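Local coordinates for protein rifin (Plasmodium falciparum, PDB 7JZI) that is a variant surface antigen probably displayed on infected red blood cells, where members of its family bind human immune receptors, at residues Asn45-Gln49 / Asn50-Thr54. Numbering follows the deposited sequence.
Unlike the reference sequence in segment 45-49: Q49 (reference Asn).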
ATOM      1  N   ASN B  45       0.827  14.889 -11.264  1.00116.94           N
ATOM      2  CA  ASN B  45       0.879  16.042 -12.188  1.00122.34           C
ATOM      3  C   ASN B  45       0.080  17.165 -11.537  1.00129.60           C
ATOM      4  O   ASN B  45       0.497  18.322 -11.627  1.00131.28           O
ATOM      5  CB  ASN B  45       0.404  15.658 -13.588  1.00108.36           C
ATOM      6  CG  ASN B  45       1.446  14.894 -14.373  1.00113.06           C
ATOM      7  OD1 ASN B  45       2.634  14.969 -14.074  1.00133.23           O
ATOM      8  ND2 ASN B  45       1.013  14.167 -15.389  1.00 98.71           N
ATOM      9  N   SER B  46      -1.021  16.821 -10.877  1.00122.13           N
ATOM     10  CA  SER B  46      -1.870  17.897 -10.321  1.00125.87           C
ATOM     11  C   SER B  46      -1.073  18.661  -9.276  1.00134.13           C
ATOM     12  O   SER B  46      -1.122  19.898  -9.287  1.00145.80           O
ATOM     13  CB  SER B  46      -3.135  17.355  -9.733  1.00128.05           C
ATOM     14  OG  SER B  46      -2.970  17.050  -8.358  1.00139.46           O
ATOM     15  N   PHE B  47      -0.348  17.945  -8.420  1.00141.18           N
ATOM     16  CA  PHE B  47       0.362  18.637  -7.321  1.00141.15           C
ATOM     17  C   PHE B  47       1.399  19.559  -7.941  1.00142.51           C
ATOM     18  O   PHE B  47       1.534  20.709  -7.498  1.00144.41           O
ATOM     19  CB  PHE B  47       1.074  17.630  -6.424  1.00134.42           C
ATOM     20  CG  PHE B  47       1.776  18.228  -5.234  1.00132.00           C
ATOM     21  CD1 PHE B  47       1.078  18.507  -4.073  1.00141.68           C
ATOM     22  CD2 PHE B  47       3.132  18.501  -5.275  1.00131.47           C
ATOM     23  CE1 PHE B  47       1.721  19.053  -2.976  1.00149.53           C
ATOM     24  CE2 PHE B  47       3.773  19.050  -4.179  1.00143.66           C
ATOM     25  CZ  PHE B  47       3.066  19.324  -3.034  1.00139.77           C
ATOM     26  N   VAL B  48       2.096  19.058  -8.954  1.00136.94           N
ATOM     27  CA  VAL B  48       3.190  19.889  -9.520  1.00146.13           C
ATOM     28  C   VAL B  48       2.597  21.158 -10.138  1.00158.48           C
ATOM     29  O   VAL B  48       3.200  22.227  -9.954  1.00168.87           O
ATOM     30  CB  VAL B  48       4.132  19.110 -10.456  1.00144.17           C
ATOM     31  CG1 VAL B  48       4.649  17.843  -9.799  1.00140.22           C
ATOM     32  CG2 VAL B  48       3.531  18.807 -11.816  1.00143.85           C
ATOM     33  N   GLN B  49       1.458  21.052 -10.828  1.00155.56           N
ATOM     34  CA  GLN B  49       0.800  22.251 -11.417  1.00152.94           C
ATOM     35  C   GLN B  49       0.278  23.209 -10.340  1.00156.99           C
ATOM     36  O   GLN B  49       0.363  24.425 -10.565  1.00169.20           O
ATOM     37  CB  GLN B  49      -0.242  21.881 -12.469  1.00 30.00           C
ATOM     38  CG  GLN B  49       0.369  21.219 -13.695  1.00 30.00           C
ATOM     39  CD  GLN B  49      -0.613  21.105 -14.834  1.00 30.00           C
ATOM     40  OE1 GLN B  49      -1.743  21.582 -14.756  1.00 30.00           O
ATOM     41  NE2 GLN B  49      -0.182  20.470 -15.913  1.00 30.00           N
ATOM     42  N   ASN B  50      -0.257  22.706  -9.228  1.00149.90           N
ATOM     43  CA  ASN B  50      -0.887  23.628  -8.243  1.00147.14           C
ATOM     44  C   ASN B  50       0.079  24.136  -7.156  1.00159.72           C
ATOM     45  O   ASN B  50      -0.375  24.985  -6.371  1.00164.38           O
ATOM     46  CB  ASN B  50      -2.217  23.076  -7.727  1.00149.45           C
ATOM     47  CG  ASN B  50      -3.255  22.926  -8.815  1.00150.14           C
ATOM     48  OD1 ASN B  50      -2.989  23.216  -9.978  1.00150.28           O
ATOM     49  ND2 ASN B  50      -4.442  22.477  -8.446  1.00141.48           N
ATOM     50  N   SER B  51       1.333  23.671  -7.096  1.00163.64           N
ATOM     51  CA  SER B  51       2.353  24.198  -6.136  1.00165.00           C
ATOM     52  C   SER B  51       2.018  23.843  -4.682  1.00164.60           C
ATOM     53  O   SER B  51       1.836  22.648  -4.449  1.00163.00           O
ATOM     54  CB  SER B  51       2.590  25.676  -6.319  1.00169.87           C
ATOM     55  OG  SER B  51       3.745  26.099  -5.610  1.00170.89           O
ATOM     56  N   HIS B  52       2.046  24.806  -3.739  1.00174.38           N
ATOM     57  CA  HIS B  52       1.604  24.547  -2.355  1.00165.93           C
ATOM     58  C   HIS B  52       2.266  23.297  -1.758  1.00170.74           C
ATOM     59  O   HIS B  52       1.610  22.407  -1.212  1.00173.67           O
ATOM     60  CB  HIS B  52       0.070  24.474  -2.268  1.00158.28           C
ATOM     61  CG  HIS B  52      -0.553  23.355  -3.054  1.00159.36           C
ATOM     62  ND1 HIS B  52      -1.354  23.575  -4.154  1.00158.30           N
ATOM     63  CD2 HIS B  52      -0.517  22.011  -2.883  1.00158.77           C
ATOM     64  CE1 HIS B  52      -1.771  22.416  -4.633  1.00158.68           C
ATOM     65  NE2 HIS B  52      -1.277  21.451  -3.879  1.00157.50           N
ATOM     66  N   TYR B  53       3.603  23.284  -1.805  1.00167.79           N
ATOM     67  CA  TYR B  53       4.378  22.081  -1.496  1.00163.24           C
ATOM     68  C   TYR B  53       4.053  21.487  -0.118  1.00161.26           C
ATOM     69  O   TYR B  53       3.877  20.267  -0.004  1.00163.30           O
ATOM     70  CB  TYR B  53       5.864  22.393  -1.733  1.00160.04           C
ATOM     71  CG  TYR B  53       6.608  23.159  -0.664  1.00164.12           C
ATOM     72  CD1 TYR B  53       7.181  22.508   0.412  1.00157.21           C
ATOM     73  CD2 TYR B  53       6.698  24.549  -0.713  1.00171.03           C
ATOM     74  CE1 TYR B  53       7.857  23.220   1.391  1.00161.71           C
ATOM     75  CE2 TYR B  53       7.365  25.258   0.252  1.00171.45           C
ATOM     76  CZ  TYR B  53       7.951  24.593   1.297  1.00169.64           C
ATOM     77  OH  TYR B  53       8.615  25.319   2.254  1.00170.91           O
ATOM     78  N   THR B  54       3.846  22.322   0.908  1.00159.67           N
ATOM     79  CA  THR B  54       3.651  21.777   2.247  1.00163.04           C
ATOM     80  C   THR B  54       2.276  21.154   2.435  1.00167.86           C
ATOM     81  O   THR B  54       1.945  20.760   3.558  1.00159.85           O
ATOM     82  CB  THR B  54       3.918  22.824   3.346  1.00166.95           C
ATOM     83  OG1 THR B  54       3.414  22.353   4.616  1.00195.92           O
ATOM     84  CG2 THR B  54       3.516  24.308   2.998  1.00163.20           C
TER
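The ring of F47 and the imidazole of H52 meet at the exit of a short helix. Their planes stand at 90° with centroids 5.2 Å apart, yet the approach is oblique: F47 CE1 lies 3.7 Å from H52 CD2, and F47 CD1 lies near H52 NE2. F47 reaches this side because its CG is anti to the backbone N (chi1 -177°), which swings the ring back toward S51-Y53. Two backbone carbonyls border it: S51 O lies 3.8 Å above one face of the F47 ring, offset toward the rim, while Y53 O meets the edge in plane, 3.3 Å from F47 CZ. M24, V56 and L59 of the neighbouring helices also touch this buried ring.

The backbone evidence locates the helix end. N50 N donates to S46 O at 2.9 Å, and S51 N donates to F47 O at 3.0 Å with an N-H...O angle of 131°; F47 O also receives a weak bond from N50 N. Positive phi at S51 then turns the chain out of the helix. The geometry is that of a helix C-terminus opening into the connection between helices 43-50 and 56-70, with the F47 ring packed between the turn and helices 8-33 and 56-70 of this largely helical rifin fragment.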